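Local coordinates for protein restriction endonuclease (Mycobacterium sp., PDB 4F0Q) that cleaves DNA in a cytosine-methylation-dependent manner as a tetrameric, modification-dependent restriction endonuclease with magnesium at its nuclease site, at residues R133-A138 with L204-A209; R296-E301 with D439-A444; K19-F24 with T52-L57; W245-W248 with L254-P257; D225-A230 with G235-H240. All coordinates share one frame; numbering follows the deposited sequence.

Contact 1: residues R133-A138 with L204-A209; sequences RLLLEA and LSLDLA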
# COMPACT_ATOMS: atom_id res chain seq x y z
N ARG A 133 -17.47 -8.59 32.14
CA ARG A 133 -18.90 -8.30 32.08
C ARG A 133 -19.12 -6.79 31.95
O ARG A 133 -19.96 -6.34 31.17
CB ARG A 133 -19.63 -8.85 33.31
CG ARG A 133 -21.12 -8.56 33.32
CD ARG A 133 -21.83 -9.28 34.46
NE ARG A 133 -21.95 -10.72 34.23
CZ ARG A 133 -21.17 -11.63 34.79
NH1 ARG A 133 -20.21 -11.27 35.64
NH2 ARG A 133 -21.35 -12.92 34.52
N LEU A 134 -18.35 -6.03 32.72
CA LEU A 134 -18.40 -4.57 32.62
C LEU A 134 -17.95 -4.09 31.24
O LEU A 134 -18.53 -3.16 30.68
CB LEU A 134 -17.54 -3.92 33.71
CG LEU A 134 -17.99 -4.10 35.16
CD1 LEU A 134 -16.97 -3.51 36.11
CD2 LEU A 134 -19.36 -3.47 35.37
N LEU A 135 -16.92 -4.73 30.70
CA LEU A 135 -16.39 -4.37 29.40
C LEU A 135 -17.36 -4.69 28.27
O LEU A 135 -17.43 -3.97 27.28
CB LEU A 135 -15.04 -5.07 29.15
CG LEU A 135 -13.87 -4.64 30.03
CD1 LEU A 135 -12.59 -5.32 29.57
CD2 LEU A 135 -13.71 -3.13 30.02
N LEU A 136 -18.11 -5.79 28.41
CA LEU A 136 -19.12 -6.15 27.42
C LEU A 136 -20.32 -5.22 27.51
O LEU A 136 -20.82 -4.72 26.49
CB LEU A 136 -19.56 -7.61 27.61
CG LEU A 136 -18.57 -8.69 27.17
CD1 LEU A 136 -19.00 -10.06 27.66
CD2 LEU A 136 -18.41 -8.68 25.66
N GLU A 137 -20.78 -4.97 28.74
CA GLU A 137 -21.89 -4.06 28.98
C GLU A 137 -21.57 -2.66 28.47
O GLU A 137 -22.46 -1.93 28.02
CB GLU A 137 -22.24 -4.02 30.47
CG GLU A 137 -22.95 -5.27 30.97
CD GLU A 137 -23.19 -5.25 32.46
OE1 GLU A 137 -22.52 -4.47 33.16
OE2 GLU A 137 -24.04 -6.03 32.94
N ALA A 138 -20.30 -2.28 28.54
CA ALA A 138 -19.85 -1.01 27.99
C ALA A 138 -19.77 -1.08 26.47
O ALA A 138 -20.12 -0.13 25.78
CB ALA A 138 -18.50 -0.62 28.57
N LEU A 204 -10.84 -11.58 26.61
CA LEU A 204 -11.28 -10.52 25.72
C LEU A 204 -10.14 -9.54 25.43
O LEU A 204 -9.51 -9.03 26.35
CB LEU A 204 -12.48 -9.77 26.31
CG LEU A 204 -13.69 -10.63 26.68
CD1 LEU A 204 -14.82 -9.75 27.21
CD2 LEU A 204 -14.16 -11.43 25.48
N SER A 205 -9.89 -9.30 24.15
CA SER A 205 -8.88 -8.34 23.73
C SER A 205 -9.57 -7.11 23.13
O SER A 205 -10.42 -7.23 22.25
CB SER A 205 -7.94 -8.97 22.70
OG SER A 205 -6.92 -8.06 22.32
N LEU A 206 -9.20 -5.94 23.63
CA LEU A 206 -9.89 -4.71 23.25
C LEU A 206 -8.98 -3.67 22.61
O LEU A 206 -7.92 -3.33 23.14
CB LEU A 206 -10.59 -4.09 24.47
CG LEU A 206 -11.89 -4.71 24.98
CD1 LEU A 206 -11.65 -6.03 25.71
CD2 LEU A 206 -12.63 -3.74 25.89
N ASP A 207 -9.40 -3.18 21.44
CA ASP A 207 -8.78 -2.02 20.82
C ASP A 207 -9.48 -0.76 21.32
O ASP A 207 -10.66 -0.54 21.03
CB ASP A 207 -8.90 -2.09 19.29
CG ASP A 207 -7.97 -3.12 18.69
OD1 ASP A 207 -6.87 -3.33 19.23
OD2 ASP A 207 -8.35 -3.72 17.66
N LEU A 208 -8.74 0.05 22.07
CA LEU A 208 -9.28 1.27 22.66
C LEU A 208 -8.71 2.50 21.96
O LEU A 208 -7.52 2.57 21.65
CB LEU A 208 -8.96 1.33 24.15
CG LEU A 208 -9.45 0.18 25.02
CD1 LEU A 208 -9.03 0.38 26.47
CD2 LEU A 208 -10.96 0.03 24.92
N ALA A 209 -9.58 3.48 21.74
CA ALA A 209 -9.19 4.73 21.10
C ALA A 209 -9.23 5.88 22.09
O ALA A 209 -10.30 6.35 22.48
CB ALA A 209 -10.10 5.03 19.91
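Leu-135 and Leu-136 of the helical segment 133-138 meet Leu-206 and Leu-204 of the strand segment 204-209 in a contact made wholly of aliphatic side chains, with no hydrogen bond between the two segments. Two leucine pairs carry it. In the first, the single methyl CD1 of Leu-135 sits against the fork of Leu-206, 4.0 Å from CD2 of Leu-206 and equally far from its CD1, so one branch of the helix residue touches both branches of the strand residue. In the second, CD1 of Leu-204 comes up to the branch point of Leu-136, 3.9 Å from its CG, with CD2 of Leu-136 at 4.1 Å from the same methyl; these two side chains run at about a right angle. Leu-206 has its CG beside the backbone N (chi1 -76°), and its second torsion of 74° turns the fork so that both methyls face Leu-135. Leucine suits all four places because its methyls lie far enough from the backbone to bridge a helix and a strand whose nearest CA atoms, those of Leu-135 and Leu-204, are 8.8 Å apart. Alternation along the strand sends the polar side chains the other way: Asp-207, two residues on from Ser-205, forms salt bridges with Arg-113 and Arg-186. Helix 130-142 thus packs on strand 200-210, which is hydrogen-bonded between strands 111-115 and 175-193 in the large mixed sheet; Leu-187 of strand 175-193 touches both Leu-136 and Leu-206, while His-189 of the second subunit packs on Leu-136.

Contact 2: residues R296-E301 with D439-A444; sequences RKHAFE and DEYGAA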
# COMPACT_ATOMS: atom_id res chain seq x y z
N ARG A 296 21.99 -20.05 9.75
CA ARG A 296 20.78 -20.50 9.07
C ARG A 296 20.05 -19.33 8.43
O ARG A 296 19.12 -18.77 9.02
CB ARG A 296 19.87 -21.25 10.04
CG ARG A 296 20.50 -22.48 10.65
CD ARG A 296 19.56 -23.16 11.64
NE ARG A 296 20.12 -24.41 12.16
CZ ARG A 296 20.88 -24.49 13.24
NH1 ARG A 296 21.19 -23.40 13.92
NH2 ARG A 296 21.35 -25.67 13.63
N LYS A 297 20.47 -18.96 7.23
CA LYS A 297 19.97 -17.78 6.54
C LYS A 297 18.51 -17.91 6.07
O LYS A 297 17.66 -17.09 6.42
CB LYS A 297 20.87 -17.46 5.34
CG LYS A 297 20.44 -16.27 4.51
CD LYS A 297 21.36 -16.09 3.31
CE LYS A 297 20.93 -14.93 2.44
NZ LYS A 297 21.00 -13.63 3.17
N HIS A 298 18.24 -18.95 5.29
CA HIS A 298 16.94 -19.10 4.66
C HIS A 298 15.86 -19.61 5.61
O HIS A 298 14.67 -19.35 5.42
CB HIS A 298 17.05 -19.99 3.42
CG HIS A 298 18.09 -19.52 2.44
ND1 HIS A 298 17.81 -18.59 1.46
CD2 HIS A 298 19.40 -19.83 2.31
CE1 HIS A 298 18.91 -18.36 0.76
NE2 HIS A 298 19.88 -19.10 1.25
N ALA A 299 16.28 -20.33 6.65
CA ALA A 299 15.37 -20.71 7.72
C ALA A 299 14.92 -19.45 8.44
O ALA A 299 13.75 -19.31 8.81
CB ALA A 299 16.05 -21.67 8.68
N PHE A 300 15.86 -18.53 8.61
CA PHE A 300 15.55 -17.22 9.18
C PHE A 300 14.68 -16.42 8.23
O PHE A 300 13.90 -15.58 8.66
CB PHE A 300 16.82 -16.45 9.51
CG PHE A 300 16.57 -15.10 10.12
CD1 PHE A 300 16.21 -14.99 11.46
CD2 PHE A 300 16.68 -13.95 9.36
CE1 PHE A 300 15.97 -13.75 12.02
CE2 PHE A 300 16.44 -12.71 9.93
CZ PHE A 300 16.09 -12.61 11.26
N GLU A 301 14.81 -16.69 6.93
CA GLU A 301 13.94 -16.06 5.95
C GLU A 301 12.49 -16.55 6.10
O GLU A 301 11.55 -15.75 6.05
CB GLU A 301 14.44 -16.31 4.52
CG GLU A 301 15.77 -15.64 4.21
CD GLU A 301 16.28 -15.96 2.82
OE1 GLU A 301 15.71 -16.86 2.17
OE2 GLU A 301 17.25 -15.30 2.37
N ASP A 439 13.22 -27.15 8.90
CA ASP A 439 12.75 -28.30 8.13
C ASP A 439 11.89 -27.92 6.92
O ASP A 439 11.77 -28.71 5.98
CB ASP A 439 11.98 -29.27 9.02
CG ASP A 439 12.85 -29.89 10.10
OD1 ASP A 439 14.05 -30.12 9.84
OD2 ASP A 439 12.34 -30.14 11.21
N GLU A 440 11.29 -26.74 6.95
CA GLU A 440 10.30 -26.40 5.93
C GLU A 440 10.65 -25.23 5.02
O GLU A 440 9.81 -24.79 4.23
CB GLU A 440 8.93 -26.17 6.58
CG GLU A 440 8.43 -27.33 7.42
CD GLU A 440 7.07 -27.07 8.04
OE1 GLU A 440 6.45 -26.05 7.69
OE2 GLU A 440 6.63 -27.89 8.87
N TYR A 441 11.87 -24.72 5.10
CA TYR A 441 12.24 -23.55 4.30
C TYR A 441 12.48 -23.89 2.83
O TYR A 441 12.23 -23.06 1.95
CB TYR A 441 13.43 -22.79 4.90
CG TYR A 441 14.79 -23.42 4.67
CD1 TYR A 441 15.53 -23.13 3.53
CD2 TYR A 441 15.34 -24.29 5.60
CE1 TYR A 441 16.77 -23.69 3.31
CE2 TYR A 441 16.59 -24.86 5.39
CZ TYR A 441 17.29 -24.56 4.25
OH TYR A 441 18.53 -25.12 4.04
N GLY A 442 12.97 -25.09 2.56
CA GLY A 442 13.24 -25.52 1.20
C GLY A 442 11.99 -25.69 0.37
O GLY A 442 11.97 -25.37 -0.82
N ALA A 443 10.92 -26.19 0.99
CA ALA A 443 9.66 -26.43 0.30
C ALA A 443 8.81 -25.17 0.19
O ALA A 443 7.73 -25.19 -0.39
CB ALA A 443 8.89 -27.55 0.98
N ALA A 444 9.30 -24.08 0.77
CA ALA A 444 8.59 -22.81 0.73
C ALA A 444 9.14 -21.91 -0.37
O ALA A 444 8.85 -20.72 -0.42
CB ALA A 444 8.68 -22.11 2.08
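The backbones come closest where Ala-299, in the first turn of helix 297-314, faces Tyr-441 near the end of helix 430-440, their CA atoms 5.4 Å apart. Tyr-441 does nearly all the touching from its side. Its CG lies between the backbone N and the carbonyl carbon (chi1 77°), which lays the ring along the helix, with the amide N of Ala-299 4.0 Å from CG of Tyr-441 and over one ring face. CB of His-298 packs 3.5 Å from CD1 of Tyr-441, and CB of Ala-299 lies 4.1 Å from its CD2. A small alanine suits this place because it lets the broad phenol ring approach the helix backbone. The imidazole of His-298 is turned to its own helix, where ND1 donates to OE1 of Glu-301 at 2.8 Å. This bond is bent (139°) and meets the carboxylate from above its plane. The contact therefore joins the start of helix 297-314, in the PD-(D/E)XK-clan nuclease part of the chain, to the chain near the end of helix 430-440, beside the magnesium site to which Asp-334, Gln-355 and Ala-356 belong; the His-298 side chain is about 7 Å from the metal.

Contact 3: residues K19-F24 with T52-L57; sequences KPRLVF and TSPGGL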
# COMPACT_ATOMS: atom_id res chain seq x y z
N LYS A 19 -16.04 24.98 39.68
CA LYS A 19 -14.59 25.08 39.56
C LYS A 19 -14.01 23.92 38.76
O LYS A 19 -14.14 22.76 39.16
CB LYS A 19 -13.94 25.14 40.95
CG LYS A 19 -12.45 25.42 40.92
CD LYS A 19 -12.16 26.79 40.33
CE LYS A 19 -10.66 27.05 40.25
NZ LYS A 19 -10.37 28.39 39.67
N PRO A 20 -13.35 24.23 37.63
CA PRO A 20 -12.77 23.21 36.76
C PRO A 20 -11.51 22.59 37.36
O PRO A 20 -10.67 23.30 37.90
CB PRO A 20 -12.38 24.01 35.50
CG PRO A 20 -13.09 25.32 35.61
CD PRO A 20 -13.20 25.58 37.08
N ARG A 21 -11.41 21.26 37.29
CA ARG A 21 -10.19 20.57 37.71
C ARG A 21 -9.64 19.69 36.59
O ARG A 21 -10.02 18.52 36.45
CB ARG A 21 -10.42 19.79 39.01
CG ARG A 21 -11.65 18.90 39.02
CD ARG A 21 -11.79 18.19 40.36
NE ARG A 21 -12.58 16.97 40.25
CZ ARG A 21 -13.90 16.92 40.30
NH1 ARG A 21 -14.60 18.04 40.47
NH2 ARG A 21 -14.53 15.76 40.19
N LEU A 22 -8.75 20.27 35.79
CA LEU A 22 -8.25 19.61 34.59
C LEU A 22 -7.12 18.63 34.89
O LEU A 22 -6.10 18.99 35.47
CB LEU A 22 -7.75 20.66 33.59
CG LEU A 22 -8.72 21.80 33.26
CD1 LEU A 22 -8.08 22.76 32.26
CD2 LEU A 22 -10.03 21.25 32.71
N VAL A 23 -7.31 17.38 34.48
CA VAL A 23 -6.25 16.39 34.54
C VAL A 23 -5.72 16.13 33.14
O VAL A 23 -6.48 15.90 32.21
CB VAL A 23 -6.71 15.08 35.21
CG1 VAL A 23 -7.96 14.54 34.54
CG2 VAL A 23 -5.59 14.04 35.19
N PHE A 24 -4.40 16.20 32.98
CA PHE A 24 -3.79 16.06 31.67
C PHE A 24 -3.18 14.68 31.47
O PHE A 24 -2.87 13.98 32.43
CB PHE A 24 -2.73 17.14 31.45
CG PHE A 24 -3.27 18.54 31.49
CD1 PHE A 24 -3.76 19.14 30.34
CD2 PHE A 24 -3.30 19.25 32.68
CE1 PHE A 24 -4.27 20.43 30.38
CE2 PHE A 24 -3.81 20.53 32.73
CZ PHE A 24 -4.29 21.12 31.57
N THR A 52 -10.98 12.49 41.58
CA THR A 52 -12.06 11.67 41.03
C THR A 52 -13.37 11.83 41.80
O THR A 52 -14.45 11.67 41.23
CB THR A 52 -11.68 10.18 41.01
OG1 THR A 52 -11.34 9.75 42.34
CG2 THR A 52 -10.50 9.95 40.09
N SER A 53 -13.27 12.15 43.08
CA SER A 53 -14.45 12.31 43.92
C SER A 53 -14.17 13.23 45.10
O SER A 53 -13.97 12.76 46.22
CB SER A 53 -14.93 10.95 44.43
OG SER A 53 -16.08 11.10 45.25
N PRO A 54 -14.18 14.55 44.86
CA PRO A 54 -13.88 15.55 45.90
C PRO A 54 -14.85 15.47 47.07
O PRO A 54 -16.02 15.14 46.88
CB PRO A 54 -14.02 16.88 45.16
CG PRO A 54 -14.90 16.58 43.99
CD PRO A 54 -14.55 15.19 43.58
N GLY A 55 -14.37 15.78 48.27
CA GLY A 55 -15.17 15.67 49.48
C GLY A 55 -16.39 16.57 49.50
O GLY A 55 -17.39 16.25 50.15
N GLY A 56 -16.31 17.69 48.80
CA GLY A 56 -17.41 18.64 48.76
C GLY A 56 -18.57 18.17 47.91
O GLY A 56 -19.61 18.82 47.85
N LEU A 57 -18.38 17.04 47.23
CA LEU A 57 -19.41 16.49 46.36
C LEU A 57 -20.31 15.52 47.11
O LEU A 57 -21.44 15.25 46.69
CB LEU A 57 -18.76 15.79 45.16
CG LEU A 57 -19.46 15.98 43.80
CD1 LEU A 57 -19.60 17.45 43.47
CD2 LEU A 57 -18.70 15.25 42.71
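Arg-21 turns one face of its guanidinium group to the CG-CD side of the Pro-54 ring, and that pairing is the heart of the contact. CD of Pro-54 is 3.4 Å from NH2 of Arg-21 and stands above the guanidinium plane, offset toward its rim; CG of Pro-54, on the same side, stands nearer the middle of the group, 3.8 Å from CZ of Arg-21. The proline ring lies crosswise to the arginine chain. Proline suits the place because its compact ring offers CH groups to the flat cation and adds no donor of its own. From NH2 of Arg-21 the carbonyl O of Thr-52 is 4.2 Å away, which is proximity and not a bond.

The reach of Arg-21 comes from its first torsion (chi1 49°), which sets CG between the backbone N and the carbonyl carbon, followed by an extended chain to NE. Its polar atoms are held by residues around the contact: NH2 forms a salt bridge with Asp-225, and NE donates to the carbonyl O of Leu-51 near the end of helix 48-52. Phe-221 and Val-16 pack against the arginine, and Val-16 also touches Pro-54. Leu-57 N closes a turn on Pro-54 O at 3.0 Å. A buried cation is thus gripped by a carboxylate and a carbonyl while proline meets its face, so its charge is probably well compensated and its plane held in orientation.

Contact 4: residues W245-W248 with L254-P257; sequences WIRW and LAIP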
# COMPACT_ATOMS: atom_id res chain seq x y z
N TRP A 245 -15.55 13.67 22.26
CA TRP A 245 -16.51 12.72 22.81
C TRP A 245 -17.93 13.12 22.42
O TRP A 245 -18.78 12.26 22.20
CB TRP A 245 -16.39 12.63 24.33
CG TRP A 245 -17.13 11.46 24.90
CD1 TRP A 245 -18.45 11.43 25.25
CD2 TRP A 245 -16.61 10.16 25.17
NE1 TRP A 245 -18.78 10.18 25.73
CE2 TRP A 245 -17.66 9.38 25.69
CE3 TRP A 245 -15.35 9.57 25.02
CZ2 TRP A 245 -17.50 8.05 26.06
CZ3 TRP A 245 -15.19 8.25 25.39
CH2 TRP A 245 -16.25 7.50 25.90
N ILE A 246 -18.18 14.42 22.35
CA ILE A 246 -19.47 14.93 21.91
C ILE A 246 -19.70 14.57 20.44
O ILE A 246 -20.79 14.13 20.06
CB ILE A 246 -19.55 16.46 22.08
CG1 ILE A 246 -19.37 16.84 23.56
CG2 ILE A 246 -20.87 17.00 21.56
CD1 ILE A 246 -19.37 18.33 23.82
N ARG A 247 -18.65 14.74 19.64
CA ARG A 247 -18.71 14.38 18.22
C ARG A 247 -18.95 12.89 18.05
O ARG A 247 -19.69 12.48 17.16
CB ARG A 247 -17.42 14.79 17.50
CG ARG A 247 -17.44 14.43 16.02
CD ARG A 247 -16.06 14.51 15.38
NE ARG A 247 -16.05 13.86 14.08
CZ ARG A 247 -14.99 13.76 13.29
NH1 ARG A 247 -13.83 14.28 13.67
NH2 ARG A 247 -15.08 13.15 12.12
N TRP A 248 -18.33 12.08 18.89
CA TRP A 248 -18.56 10.64 18.84
C TRP A 248 -19.99 10.29 19.22
O TRP A 248 -20.62 9.45 18.58
CB TRP A 248 -17.59 9.87 19.74
CG TRP A 248 -17.97 8.43 19.88
CD1 TRP A 248 -17.72 7.43 18.98
CD2 TRP A 248 -18.70 7.83 20.95
NE1 TRP A 248 -18.24 6.25 19.44
CE2 TRP A 248 -18.84 6.47 20.65
CE3 TRP A 248 -19.24 8.32 22.15
CZ2 TRP A 248 -19.50 5.58 21.50
CZ3 TRP A 248 -19.90 7.44 22.99
CH2 TRP A 248 -20.02 6.08 22.66
N LEU A 254 -18.40 6.66 12.94
CA LEU A 254 -17.90 7.53 11.88
C LEU A 254 -16.91 8.56 12.41
O LEU A 254 -16.04 9.04 11.68
CB LEU A 254 -19.06 8.23 11.16
CG LEU A 254 -19.80 7.46 10.06
CD1 LEU A 254 -20.51 6.22 10.59
CD2 LEU A 254 -20.79 8.38 9.36
N ALA A 255 -17.05 8.90 13.69
CA ALA A 255 -16.21 9.92 14.31
C ALA A 255 -14.87 9.35 14.76
O ALA A 255 -13.87 10.06 14.80
CB ALA A 255 -16.94 10.56 15.48
N ILE A 256 -14.86 8.07 15.11
CA ILE A 256 -13.68 7.40 15.64
C ILE A 256 -12.37 7.55 14.83
O ILE A 256 -11.32 7.80 15.41
CB ILE A 256 -13.95 5.90 15.95
CG1 ILE A 256 -15.18 5.77 16.86
CG2 ILE A 256 -12.74 5.25 16.59
CD1 ILE A 256 -15.48 4.34 17.26
N PRO A 257 -12.44 7.41 13.49
CA PRO A 257 -11.19 7.56 12.73
C PRO A 257 -10.58 8.96 12.75
O PRO A 257 -9.52 9.16 12.18
CB PRO A 257 -11.59 7.20 11.30
CG PRO A 257 -12.81 6.36 11.44
CD PRO A 257 -13.53 6.93 12.62
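Ala-255 fits its methyl between the backbone of Trp-248 and the side chain of Arg-247: its CB lies 3.7 Å from both CA of Trp-248 and NE of Arg-247. Alanine's single methyl suits the close approach of the backbones, the CA atoms of Trp-248 and Ala-255 being 5.2 Å apart. Arg-247 leaves the helix with CG opposite the backbone N (chi1 -180°) and stays extended to NE, so that its guanidinium has the carbonyl O of Ala-255 over the centre of one face, 4.1 Å above the plane. The cation continues to a salt bridge with Glu-321 of the second subunit. Here the chain emerges from helix 243-251 and folds back on it, the segment 254-257 lying in the loop that leads to strand 263-264. Trp-248 meets that returning loop with the pyrrole part of its indole: CD1 is 3.7 Å from CG1 of Ile-256, and the two side chains lie alongside each other, pointing the same way. Isoleucine suits this place: its ethyl branch follows the pyrrole atoms, putting CD1 of Ile-256 4.0 Å from NE1 of Trp-248. Ile-183 of strand 175-193 packs on the indole, and Arg-313 of the second subunit on Ile-256.

Contact 5: residues D225-A230 with G235-H240; sequences DDRRNA and GETLRH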
# COMPACT_ATOMS: atom_id res chain seq x y z
N ASP A 225 -18.37 14.22 37.27
CA ASP A 225 -19.28 14.74 38.29
C ASP A 225 -20.70 14.79 37.75
O ASP A 225 -21.64 14.38 38.42
CB ASP A 225 -18.86 16.15 38.73
CG ASP A 225 -17.51 16.17 39.41
OD1 ASP A 225 -16.96 15.09 39.70
OD2 ASP A 225 -16.99 17.28 39.66
N ASP A 226 -20.84 15.28 36.52
CA ASP A 226 -22.14 15.35 35.86
C ASP A 226 -22.67 13.95 35.56
O ASP A 226 -23.85 13.68 35.77
CB ASP A 226 -22.06 16.17 34.58
CG ASP A 226 -21.68 17.61 34.84
OD1 ASP A 226 -21.90 18.09 35.97
OD2 ASP A 226 -21.17 18.27 33.91
N ARG A 227 -21.81 13.07 35.07
CA ARG A 227 -22.22 11.70 34.79
C ARG A 227 -22.59 10.94 36.07
O ARG A 227 -23.43 10.04 36.04
CB ARG A 227 -21.14 10.94 34.00
CG ARG A 227 -21.05 11.35 32.54
CD ARG A 227 -20.27 10.33 31.73
NE ARG A 227 -20.87 9.00 31.80
CZ ARG A 227 -21.85 8.57 31.00
NH1 ARG A 227 -22.33 9.37 30.06
NH2 ARG A 227 -22.33 7.35 31.15
N ARG A 228 -21.95 11.29 37.18
CA ARG A 228 -22.27 10.68 38.47
C ARG A 228 -23.43 11.40 39.14
O ARG A 228 -23.94 10.95 40.17
CB ARG A 228 -21.05 10.70 39.39
CG ARG A 228 -19.90 9.80 38.95
CD ARG A 228 -18.76 9.85 39.95
NE ARG A 228 -19.11 9.21 41.22
CZ ARG A 228 -18.41 9.35 42.34
NH1 ARG A 228 -17.33 10.12 42.36
NH2 ARG A 228 -18.80 8.73 43.44
N ASN A 229 -23.84 12.52 38.56
CA ASN A 229 -24.93 13.32 39.12
C ASN A 229 -26.29 12.73 38.78
O ASN A 229 -26.68 12.67 37.62
CB ASN A 229 -24.84 14.76 38.63
CG ASN A 229 -25.54 15.74 39.54
OD1 ASN A 229 -26.50 15.40 40.23
ND2 ASN A 229 -25.06 16.98 39.56
N ALA A 230 -27.01 12.29 39.81
CA ALA A 230 -28.31 11.66 39.62
C ALA A 230 -29.39 12.67 39.23
O ALA A 230 -30.44 12.30 38.71
CB ALA A 230 -28.72 10.90 40.88
N GLY A 235 -28.05 13.23 28.78
CA GLY A 235 -27.81 14.24 27.77
C GLY A 235 -27.42 15.58 28.36
O GLY A 235 -27.07 16.51 27.64
N GLU A 236 -27.49 15.68 29.69
CA GLU A 236 -27.12 16.91 30.39
C GLU A 236 -25.74 16.79 31.01
O GLU A 236 -25.34 17.62 31.83
CB GLU A 236 -28.15 17.23 31.47
CG GLU A 236 -29.58 17.38 30.96
CD GLU A 236 -30.57 17.60 32.09
OE1 GLU A 236 -31.77 17.82 31.79
OE2 GLU A 236 -30.16 17.56 33.26
N THR A 237 -25.00 15.75 30.62
CA THR A 237 -23.70 15.46 31.22
C THR A 237 -22.55 15.74 30.26
O THR A 237 -21.43 15.29 30.50
CB THR A 237 -23.61 14.00 31.68
OG1 THR A 237 -23.75 13.13 30.54
CG2 THR A 237 -24.71 13.68 32.68
N LEU A 238 -22.82 16.48 29.20
CA LEU A 238 -21.80 16.75 28.18
C LEU A 238 -21.29 18.18 28.21
O LEU A 238 -20.59 18.61 27.29
CB LEU A 238 -22.35 16.43 26.79
CG LEU A 238 -22.69 14.98 26.46
CD1 LEU A 238 -23.26 14.88 25.06
CD2 LEU A 238 -21.46 14.09 26.61
N ARG A 239 -21.62 18.92 29.26
CA ARG A 239 -21.24 20.33 29.33
C ARG A 239 -19.75 20.54 29.64
O ARG A 239 -19.18 21.57 29.30
CB ARG A 239 -22.11 21.09 30.34
CG ARG A 239 -22.14 20.49 31.74
CD ARG A 239 -23.13 21.24 32.62
NE ARG A 239 -23.21 20.68 33.96
CZ ARG A 239 -24.05 21.10 34.89
NH1 ARG A 239 -24.89 22.09 34.63
NH2 ARG A 239 -24.06 20.53 36.09
N HIS A 240 -19.13 19.55 30.28
CA HIS A 240 -17.71 19.63 30.60
C HIS A 240 -16.94 18.49 29.93
O HIS A 240 -15.82 18.17 30.32
CB HIS A 240 -17.49 19.60 32.11
CG HIS A 240 -18.21 20.70 32.84
ND1 HIS A 240 -17.92 22.03 32.65
CD2 HIS A 240 -19.20 20.66 33.76
CE1 HIS A 240 -18.71 22.76 33.42
NE2 HIS A 240 -19.49 21.95 34.11
O HOH W 1 -20.05 17.37 31.77
O HOH W 2 -21.42 12.09 29.19
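Asp-226 and Arg-239 cross at about a right angle, and the arginine grips the carboxylate side-on with two nitrogens in a salt bridge. NE of Arg-239 donates to OD2 of Asp-226 at 3.2 Å and NH2 of Arg-239 to OD1 of Asp-226 at 3.3 Å, both bonds close to 160°. Each oxygen lies in the guanidinium plane, yet each is met from above the carboxylate plane, since the two planes stand 59° apart. With CG between the backbone N and the carbonyl carbon (chi1 55°), the extended Arg-239 side chain is aimed at the aspartate. The His-240 ring edge brings CD2 to 3.1 Å from OD2 of Asp-226. Together these residues join helix 222-227 to the irregular loop that leads into helix 243-251. Water 1 donates to OD2 of Asp-226 at 2.6 Å and to Thr-237 O while accepting from His-240 N. Thr-237 packs on two neighbours, its CB 3.9 Å from CB of Asp-226 and 3.8 Å from CG of Arg-227. Threonine serves twice here: water 2 links its OG1 to NH1 of Arg-227, and the hydroxyl also bonds to Ala-234 O. Carbonyls of Ala-83, Arg-82, Leu-151 and Leu-152 hold the bent Arg-227 further.

From the N terminus, contact 3 closes the first loop, bringing strand 22-24 to the chain after helix 48-52. Contact 1 follows, a long-range closure between helix 130-142 and the large mixed sheet. Contacts 5 and 4 then close two short local loops around helices 222-227 and 243-251, and contact 2 shuts the long loop of the nuclease domain. All five lie in series; none nests or crosses. Contacts 3 and 5 touch through the salt bridge of Arg-21 with Asp-225, contacts 5 and 4 through Leu-238 with Trp-245 and Ile-246, and contacts 4 and 1 through Ala-209 with Ile-256. Contact 2 stands apart, its centre 40 Å from that of contact 1.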